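Local coordinates for protein ADP-ribosyltransferase (Staphylococcus aureus, PDB 1OJZ) that binds NAD and probably transfers its ADP-ribose part to a protein acceptor, at residues Val83-Asn88 / Gly135-Gln140; Arg150-Lys155 / Ile203-Val208. All blocks are in the same frame, centred on the assembly; numbering follows the deposited sequence.

Interaction 1 (Val83-Asn88 / Gly135-Gln140); sequences VYRLLN and GYSSTQ. With NAD (nicotinamide-adenine-dinucleotide), chain B.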
loop_
_atom_site.group_PDB
_atom_site.type_symbol
_atom_site.label_atom_id
_atom_site.label_comp_id
_atom_site.label_asym_id
_atom_site.label_seq_id
_atom_site.Cartn_x
_atom_site.Cartn_y
_atom_site.Cartn_z
ATOM N N VAL A 83 -4.665 -2.707 -6.127
ATOM C CA VAL A 83 -3.249 -2.386 -6.047
ATOM C C VAL A 83 -2.722 -3.313 -4.965
ATOM O O VAL A 83 -3.473 -3.732 -4.076
ATOM C CB VAL A 83 -2.982 -0.919 -5.657
ATOM C CG1 VAL A 83 -3.452 0.004 -6.785
ATOM C CG2 VAL A 83 -3.676 -0.589 -4.331
ATOM N N TYR A 84 -1.438 -3.633 -5.033
ATOM C CA TYR A 84 -0.856 -4.555 -4.073
ATOM C C TYR A 84 0.227 -3.971 -3.179
ATOM O O TYR A 84 1.191 -3.375 -3.652
ATOM C CB TYR A 84 -0.308 -5.778 -4.817
ATOM C CG TYR A 84 -1.367 -6.500 -5.622
ATOM C CD1 TYR A 84 -1.780 -6.019 -6.866
ATOM C CD2 TYR A 84 -1.996 -7.630 -5.111
ATOM C CE1 TYR A 84 -2.803 -6.651 -7.579
ATOM C CE2 TYR A 84 -3.011 -8.267 -5.804
ATOM C CZ TYR A 84 -3.415 -7.775 -7.036
ATOM O OH TYR A 84 -4.446 -8.406 -7.701
ATOM N N ARG A 85 0.048 -4.153 -1.875
ATOM C CA ARG A 85 1.013 -3.681 -0.902
ATOM C C ARG A 85 1.705 -4.932 -0.343
ATOM O O ARG A 85 1.121 -5.680 0.443
ATOM C CB ARG A 85 0.302 -2.887 0.210
ATOM C CG ARG A 85 1.266 -2.168 1.157
ATOM C CD ARG A 85 0.574 -1.282 2.195
ATOM N NE ARG A 85 1.559 -0.647 3.076
ATOM C CZ ARG A 85 1.312 -0.250 4.323
ATOM N NH1 ARG A 85 0.102 -0.409 4.851
ATOM N NH2 ARG A 85 2.285 0.276 5.054
ATOM N N LEU A 86 2.935 -5.176 -0.787
ATOM C CA LEU A 86 3.684 -6.333 -0.317
ATOM C C LEU A 86 4.313 -5.999 1.029
ATOM O O LEU A 86 4.968 -4.970 1.182
ATOM C CB LEU A 86 4.743 -6.732 -1.348
ATOM C CG LEU A 86 4.207 -7.616 -2.482
ATOM C CD1 LEU A 86 2.984 -6.965 -3.129
ATOM C CD2 LEU A 86 5.297 -7.842 -3.521
ATOM N N LEU A 87 4.101 -6.871 2.009
ATOM C CA LEU A 87 4.606 -6.624 3.351
ATOM C C LEU A 87 5.316 -7.826 3.964
ATOM O O LEU A 87 5.154 -8.960 3.509
ATOM C CB LEU A 87 3.434 -6.215 4.253
ATOM C CG LEU A 87 2.611 -5.010 3.783
ATOM C CD1 LEU A 87 1.226 -5.044 4.432
ATOM C CD2 LEU A 87 3.350 -3.725 4.118
ATOM N N ASN A 88 6.103 -7.555 5.003
ATOM C CA ASN A 88 6.829 -8.585 5.734
ATOM C C ASN A 88 5.947 -9.009 6.920
ATOM O O ASN A 88 4.946 -8.355 7.221
ATOM C CB ASN A 88 8.178 -8.039 6.225
ATOM C CG ASN A 88 9.114 -7.676 5.076
ATOM O OD1 ASN A 88 9.360 -8.486 4.189
ATOM N ND2 ASN A 88 9.633 -6.455 5.092
ATOM N N GLY A 135 0.924 5.970 7.957
ATOM C CA GLY A 135 1.905 6.541 7.057
ATOM C C GLY A 135 1.254 6.549 5.685
ATOM O O GLY A 135 0.061 6.286 5.559
ATOM N N TYR A 136 2.012 6.879 4.654
ATOM C CA TYR A 136 1.462 6.846 3.306
ATOM C C TYR A 136 1.527 5.363 2.942
ATOM O O TYR A 136 2.275 4.609 3.574
ATOM C CB TYR A 136 2.331 7.684 2.364
ATOM C CG TYR A 136 2.238 9.171 2.639
ATOM C CD1 TYR A 136 1.292 9.965 1.981
ATOM C CD2 TYR A 136 3.055 9.771 3.596
ATOM C CE1 TYR A 136 1.163 11.328 2.276
ATOM C CE2 TYR A 136 2.938 11.125 3.901
ATOM C CZ TYR A 136 1.995 11.895 3.239
ATOM O OH TYR A 136 1.892 13.232 3.524
ATOM N N SER A 137 0.743 4.939 1.955
ATOM C CA SER A 137 0.747 3.540 1.540
ATOM C C SER A 137 1.378 3.368 0.160
ATOM O O SER A 137 0.814 3.789 -0.861
ATOM C CB SER A 137 -0.677 2.966 1.521
ATOM O OG SER A 137 -1.224 2.853 2.828
ATOM N N SER A 138 2.549 2.737 0.139
ATOM C CA SER A 138 3.278 2.486 -1.096
ATOM C C SER A 138 2.819 1.147 -1.672
ATOM O O SER A 138 3.069 0.092 -1.085
ATOM C CB SER A 138 4.779 2.440 -0.802
ATOM O OG SER A 138 5.522 2.255 -1.995
ATOM N N THR A 139 2.169 1.187 -2.827
ATOM C CA THR A 139 1.657 -0.031 -3.450
ATOM C C THR A 139 2.098 -0.191 -4.898
ATOM O O THR A 139 2.742 0.693 -5.466
ATOM C CB THR A 139 0.118 -0.042 -3.429
ATOM O OG1 THR A 139 -0.374 1.003 -4.283
ATOM C CG2 THR A 139 -0.406 0.177 -1.997
ATOM N N GLN A 140 1.740 -1.329 -5.488
ATOM C CA GLN A 140 2.076 -1.609 -6.880
ATOM C C GLN A 140 0.845 -2.046 -7.675
ATOM O O GLN A 140 0.019 -2.832 -7.190
ATOM C CB GLN A 140 3.199 -2.663 -6.961
ATOM C CG GLN A 140 3.088 -3.828 -5.997
ATOM C CD GLN A 140 4.399 -4.603 -5.846
ATOM O OE1 GLN A 140 4.873 -5.242 -6.784
ATOM N NE2 GLN A 140 4.989 -4.542 -4.655
HETATM P PA NAD B . 6.639 0.626 4.650
HETATM O O1A NAD B . 5.383 -0.126 4.462
HETATM O O2A NAD B . 6.576 2.012 5.190
HETATM O O5B NAD B . 7.620 -0.256 5.550
HETATM C C5B NAD B . 7.182 -0.713 6.839
HETATM C C4B NAD B . 7.621 -2.142 7.018
HETATM O O4B NAD B . 7.020 -2.492 8.315
HETATM C C3B NAD B . 7.037 -3.128 5.964
HETATM O O3B NAD B . 8.144 -3.898 5.416
HETATM C C2B NAD B . 6.019 -4.000 6.665
HETATM O O2B NAD B . 6.201 -5.364 6.676
HETATM C C1B NAD B . 5.884 -3.329 8.066
HETATM N N9A NAD B . 4.689 -2.472 8.146
HETATM C C8A NAD B . 3.986 -1.691 7.216
HETATM N N7A NAD B . 2.943 -1.074 7.716
HETATM C C5A NAD B . 2.871 -1.411 9.003
HETATM C C6A NAD B . 1.941 -1.045 10.074
HETATM N N6A NAD B . 0.915 -0.244 9.875
HETATM N N1A NAD B . 2.224 -1.623 11.304
HETATM C C2A NAD B . 3.254 -2.450 11.568
HETATM N N3A NAD B . 4.175 -2.825 10.581
HETATM C C4A NAD B . 3.947 -2.285 9.311
HETATM O O3 NAD B . 7.408 0.689 3.273
HETATM P PN NAD B . 7.706 -0.468 2.176
HETATM O O1N NAD B . 6.424 -1.049 1.767
HETATM O O2N NAD B . 8.742 -1.360 2.778
HETATM O O5D NAD B . 8.229 0.443 0.966
HETATM C C5D NAD B . 9.485 1.161 1.047
HETATM C C4D NAD B . 9.993 1.386 -0.331
HETATM O O4D NAD B . 9.436 0.346 -1.250
HETATM C C3D NAD B . 9.573 2.759 -0.976
HETATM O O3D NAD B . 10.724 3.406 -1.568
HETATM C C2D NAD B . 8.548 2.388 -2.066
HETATM O O2D NAD B . 8.554 3.338 -3.104
HETATM C C1D NAD B . 9.025 0.946 -2.496
HETATM N N1N NAD B . 8.001 0.031 -3.168
HETATM C C2N NAD B . 7.238 -0.841 -2.286
HETATM C C3N NAD B . 5.998 -1.288 -2.567
HETATM C C7N NAD B . 5.261 -2.218 -1.634
HETATM O O7N NAD B . 4.372 -2.953 -2.126
HETATM N N7N NAD B . 5.584 -2.256 -0.335
HETATM C C4N NAD B . 5.287 -0.887 -3.852
HETATM C C5N NAD B . 5.798 0.444 -4.316
HETATM C C6N NAD B . 7.197 0.678 -4.198
HETATM O O HOH W 1 -2.267 0.206 3.461
HETATM O O HOH W 2 3.935 -0.181 1.572
#
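Tyr84 and Gln140 form a solitary antiparallel, hydrogen-bonded bridge between strands that belong to different sheets and run 114° apart. Tyr84 N gives to Gln140 O at 2.7 Å, almost straight, and Gln140 N returns a bond to Tyr84 O at 2.8 Å. Next to it, Thr139 OG1 lies 3.5 Å from Val83 CB, while this hydroxyl bonds to Val181 O of strand 180-183.

Beyond the bridge the strands splay and NAD enters between them. The nicotinamide amide pairs with the Leu86 backbone: Leu86 N reaches NAD O7N at 3.0 Å, and NAD N7N gives to Leu86 O. The Gln140 side chain crosses that of Leu86 at about a right angle, and its NE2 gives a second bond to NAD O7N; Gln140 CG sits between backbone N and carbonyl carbon (chi1 42°), while OE1 takes the Ala146 N-H.

Arg85 reaches out fully extended. Its NH2 bonds NAD O1A at 3.2 Å, NH1 is salt-bridged to Glu133, and NE holds a water in the guanidinium plane that also contacts Ser138 O and NAD O1N. Three bonds grip the amide and probably fix its rotation, and Arg85 probably offsets diphosphate charge.

Interaction 2 (Arg150-Lys155 / Ile203-Val208); sequences RPIELK and IIITAV. With NAD (nicotinamide-adenine-dinucleotide), chain B.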
loop_
_atom_site.group_PDB
_atom_site.type_symbol
_atom_site.label_atom_id
_atom_site.label_comp_id
_atom_site.label_asym_id
_atom_site.label_seq_id
_atom_site.Cartn_x
_atom_site.Cartn_y
_atom_site.Cartn_z
ATOM N N ARG A 150 8.397 -10.826 -0.676
ATOM C CA ARG A 150 7.727 -10.660 0.618
ATOM C C ARG A 150 6.566 -11.631 0.870
ATOM O O ARG A 150 5.807 -11.965 -0.038
ATOM C CB ARG A 150 7.253 -9.215 0.788
ATOM C CG ARG A 150 8.391 -8.216 0.958
ATOM C CD ARG A 150 7.859 -6.816 1.240
ATOM N NE ARG A 150 8.919 -5.918 1.686
ATOM C CZ ARG A 150 8.732 -4.656 2.062
ATOM N NH1 ARG A 150 7.515 -4.126 2.046
ATOM N NH2 ARG A 150 9.765 -3.922 2.463
ATOM N N PRO A 151 6.415 -12.085 2.129
ATOM C CA PRO A 151 5.398 -13.025 2.621
ATOM C C PRO A 151 3.934 -12.622 2.462
ATOM O O PRO A 151 3.101 -13.422 2.032
ATOM C CB PRO A 151 5.761 -13.187 4.099
ATOM C CG PRO A 151 7.204 -12.836 4.152
ATOM C CD PRO A 151 7.284 -11.658 3.239
ATOM N N ILE A 152 3.620 -11.384 2.819
ATOM C CA ILE A 152 2.243 -10.912 2.760
ATOM C C ILE A 152 1.927 -10.030 1.569
ATOM O O ILE A 152 2.731 -9.202 1.158
ATOM C CB ILE A 152 1.889 -10.112 4.035
ATOM C CG1 ILE A 152 2.027 -11.021 5.260
ATOM C CG2 ILE A 152 0.466 -9.550 3.945
ATOM C CD1 ILE A 152 2.053 -10.261 6.567
ATOM N N GLU A 153 0.738 -10.221 1.020
ATOM C CA GLU A 153 0.289 -9.403 -0.086
ATOM C C GLU A 153 -1.043 -8.806 0.336
ATOM O O GLU A 153 -2.038 -9.512 0.470
ATOM C CB GLU A 153 0.108 -10.235 -1.351
ATOM C CG GLU A 153 -0.427 -9.427 -2.524
ATOM C CD GLU A 153 -0.604 -10.264 -3.774
ATOM O OE1 GLU A 153 0.417 -10.695 -4.351
ATOM O OE2 GLU A 153 -1.767 -10.495 -4.172
ATOM N N LEU A 154 -1.047 -7.504 0.577
ATOM C CA LEU A 154 -2.266 -6.819 0.970
ATOM C C LEU A 154 -2.931 -6.401 -0.343
ATOM O O LEU A 154 -2.497 -5.448 -0.976
ATOM C CB LEU A 154 -1.917 -5.579 1.804
ATOM C CG LEU A 154 -2.908 -5.021 2.830
ATOM C CD1 LEU A 154 -2.464 -3.615 3.221
ATOM C CD2 LEU A 154 -4.315 -5.014 2.269
ATOM N N LYS A 155 -3.968 -7.127 -0.751
ATOM C CA LYS A 155 -4.686 -6.842 -1.994
ATOM C C LYS A 155 -5.800 -5.839 -1.705
ATOM O O LYS A 155 -6.828 -6.192 -1.128
ATOM C CB LYS A 155 -5.268 -8.145 -2.553
ATOM C CG LYS A 155 -6.040 -8.009 -3.857
ATOM C CD LYS A 155 -6.518 -9.380 -4.318
ATOM C CE LYS A 155 -7.225 -9.324 -5.663
ATOM N NZ LYS A 155 -7.780 -10.655 -6.053
ATOM N N ILE A 203 0.659 -15.004 1.999
ATOM C CA ILE A 203 -0.595 -14.821 2.718
ATOM C C ILE A 203 -1.272 -13.621 2.067
ATOM O O ILE A 203 -0.710 -12.531 2.050
ATOM C CB ILE A 203 -0.339 -14.519 4.207
ATOM C CG1 ILE A 203 0.386 -15.707 4.851
ATOM C CG2 ILE A 203 -1.674 -14.232 4.931
ATOM C CD1 ILE A 203 0.845 -15.451 6.276
ATOM N N ILE A 204 -2.465 -13.826 1.516
ATOM C CA ILE A 204 -3.186 -12.743 0.854
ATOM C C ILE A 204 -4.265 -12.153 1.750
ATOM O O ILE A 204 -5.160 -12.861 2.212
ATOM C CB ILE A 204 -3.866 -13.224 -0.448
ATOM C CG1 ILE A 204 -2.855 -13.976 -1.319
ATOM C CG2 ILE A 204 -4.448 -12.029 -1.206
ATOM C CD1 ILE A 204 -1.645 -13.162 -1.718
ATOM N N ILE A 205 -4.159 -10.850 1.990
ATOM C CA ILE A 205 -5.123 -10.121 2.802
ATOM C C ILE A 205 -5.894 -9.248 1.824
ATOM O O ILE A 205 -5.367 -8.248 1.339
ATOM C CB ILE A 205 -4.425 -9.210 3.834
ATOM C CG1 ILE A 205 -3.620 -10.062 4.825
ATOM C CG2 ILE A 205 -5.471 -8.354 4.549
ATOM C CD1 ILE A 205 -2.767 -9.263 5.795
ATOM N N THR A 206 -7.127 -9.633 1.513
ATOM C CA THR A 206 -7.940 -8.862 0.579
ATOM C C THR A 206 -8.834 -7.900 1.343
ATOM O O THR A 206 -9.520 -8.293 2.288
ATOM C CB THR A 206 -8.808 -9.776 -0.301
ATOM O OG1 THR A 206 -7.961 -10.696 -1.004
ATOM C CG2 THR A 206 -9.602 -8.942 -1.320
ATOM N N ALA A 207 -8.813 -6.635 0.931
ATOM C CA ALA A 207 -9.596 -5.604 1.588
ATOM C C ALA A 207 -10.095 -4.548 0.613
ATOM O O ALA A 207 -9.596 -4.416 -0.504
ATOM C CB ALA A 207 -8.752 -4.931 2.684
ATOM N N VAL A 208 -11.091 -3.794 1.055
ATOM C CA VAL A 208 -11.653 -2.729 0.243
ATOM C C VAL A 208 -11.354 -1.394 0.902
ATOM O O VAL A 208 -11.665 -1.176 2.075
ATOM C CB VAL A 208 -13.180 -2.873 0.075
ATOM C CG1 VAL A 208 -13.713 -1.723 -0.772
ATOM C CG2 VAL A 208 -13.505 -4.213 -0.587
HETATM P PA NAD B . 6.639 0.626 4.650
HETATM O O1A NAD B . 5.383 -0.126 4.462
HETATM O O2A NAD B . 6.576 2.012 5.190
HETATM O O5B NAD B . 7.620 -0.256 5.550
HETATM C C5B NAD B . 7.182 -0.713 6.839
HETATM C C4B NAD B . 7.621 -2.142 7.018
HETATM O O4B NAD B . 7.020 -2.492 8.315
HETATM C C3B NAD B . 7.037 -3.128 5.964
HETATM O O3B NAD B . 8.144 -3.898 5.416
HETATM C C2B NAD B . 6.019 -4.000 6.665
HETATM O O2B NAD B . 6.201 -5.364 6.676
HETATM C C1B NAD B . 5.884 -3.329 8.066
HETATM N N9A NAD B . 4.689 -2.472 8.146
HETATM C C8A NAD B . 3.986 -1.691 7.216
HETATM N N7A NAD B . 2.943 -1.074 7.716
HETATM C C5A NAD B . 2.871 -1.411 9.003
HETATM C C6A NAD B . 1.941 -1.045 10.074
HETATM N N6A NAD B . 0.915 -0.244 9.875
HETATM N N1A NAD B . 2.224 -1.623 11.304
HETATM C C2A NAD B . 3.254 -2.450 11.568
HETATM N N3A NAD B . 4.175 -2.825 10.581
HETATM C C4A NAD B . 3.947 -2.285 9.311
HETATM O O3 NAD B . 7.408 0.689 3.273
HETATM P PN NAD B . 7.706 -0.468 2.176
HETATM O O1N NAD B . 6.424 -1.049 1.767
HETATM O O2N NAD B . 8.742 -1.360 2.778
HETATM O O5D NAD B . 8.229 0.443 0.966
HETATM C C5D NAD B . 9.485 1.161 1.047
HETATM C C4D NAD B . 9.993 1.386 -0.331
HETATM O O4D NAD B . 9.436 0.346 -1.250
HETATM C C3D NAD B . 9.573 2.759 -0.976
HETATM O O3D NAD B . 10.724 3.406 -1.568
HETATM C C2D NAD B . 8.548 2.388 -2.066
HETATM O O2D NAD B . 8.554 3.338 -3.104
HETATM C C1D NAD B . 9.025 0.946 -2.496
HETATM N N1N NAD B . 8.001 0.031 -3.168
HETATM C C2N NAD B . 7.238 -0.841 -2.286
HETATM C C3N NAD B . 5.998 -1.288 -2.567
HETATM C C7N NAD B . 5.261 -2.218 -1.634
HETATM O O7N NAD B . 4.372 -2.953 -2.126
HETATM N N7N NAD B . 5.584 -2.256 -0.335
HETATM C C4N NAD B . 5.287 -0.887 -3.852
HETATM C C5N NAD B . 5.798 0.444 -4.316
HETATM C C6N NAD B . 7.197 0.678 -4.198
HETATM O O HOH W 3 -8.823 -12.145 -3.208
#
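Two neighbouring parallel strands of the five-stranded mixed sheet in the ADP-ribosyltransferase fold meet here, 152-155 alongside 203-208, with the NAD-binding Arg150 just ahead of the first. Their pairing starts at Pro151 O, which accepts from Ile203 N at 2.9 Å. The bonds then alternate as in any parallel pair: Glu153 uses its N-H toward Ile203 O and its carbonyl toward Ile205 N, and Lys155 likewise spans Ile205 O and Ala207 N. The Lys155 N to Ile205 O bond is the most bent of the five, 140° at the hydrogen.

On the face carrying Ile152, Leu154, Ile203 and Ile205, the side chains that meet across the pair are apolar. Ile152 CG2 touches Ile205 CD1 at 3.7 Å, the two side chains meeting at a slant, while Leu154 CD2 rests against Ile205 O and approaches Ile205 CG2 and Ala207 CB more loosely. Val191 and Val194 of strand 187-196 continue this layer past Ile205 and Ile203.

The other face mixes methyl groups with charged chains. Glu153 and Ile204 run alongside each other, and Ile204 CD1 is bent back against Glu153 CB at 3.4 Å because its chi2 is -59° rather than extended. Glu153 OE1 is hydrogen-bonded to Ser143 OG. Lys155, fully stretched, runs beside Thr206, and a water bonded to Thr206 OG1 makes a weak link to Lys155 NZ; Tyr82 adds a cation-pi contact to the lysine.

Ahead of the strand, Arg150 sends an extended side chain to the nicotinamide-side phosphate. Its NH2 donates to NAD O2N at 2.8 Å and NH1 to the same oxygen at 3.1 Å, a fork that holds O2N in the plane of the guanidinium, while the adenosine-ribose hydroxyl oxygen NAD O3B lies over one face, 3.0 Å above that plane.

How the interactions relate
Strand 81-87 joins the two contacts: it meets 137-140 in interaction 1 and is the sheet neighbour of strand 152-158, whose other neighbour is 203-209 in interaction 2. The centres lie about 9 Å apart. Leu87 N and Ile152 O, at 2.8 Å, probably make one of the backbone bonds between them, and Arg150 NH1 probably bonds Leu86 O at the same distance. That carbonyl also receives the nicotinamide amide, so the dinucleotide and the arginine share it. Both contacts border one NAD site, interaction 2 through Arg150 alone: interaction 1 holds the nicotinamide amide and, through Arg85, one phosphate; Arg150 takes the other. Tyr84 CD2 also packs against Glu153 OE2, at 3.0 Å.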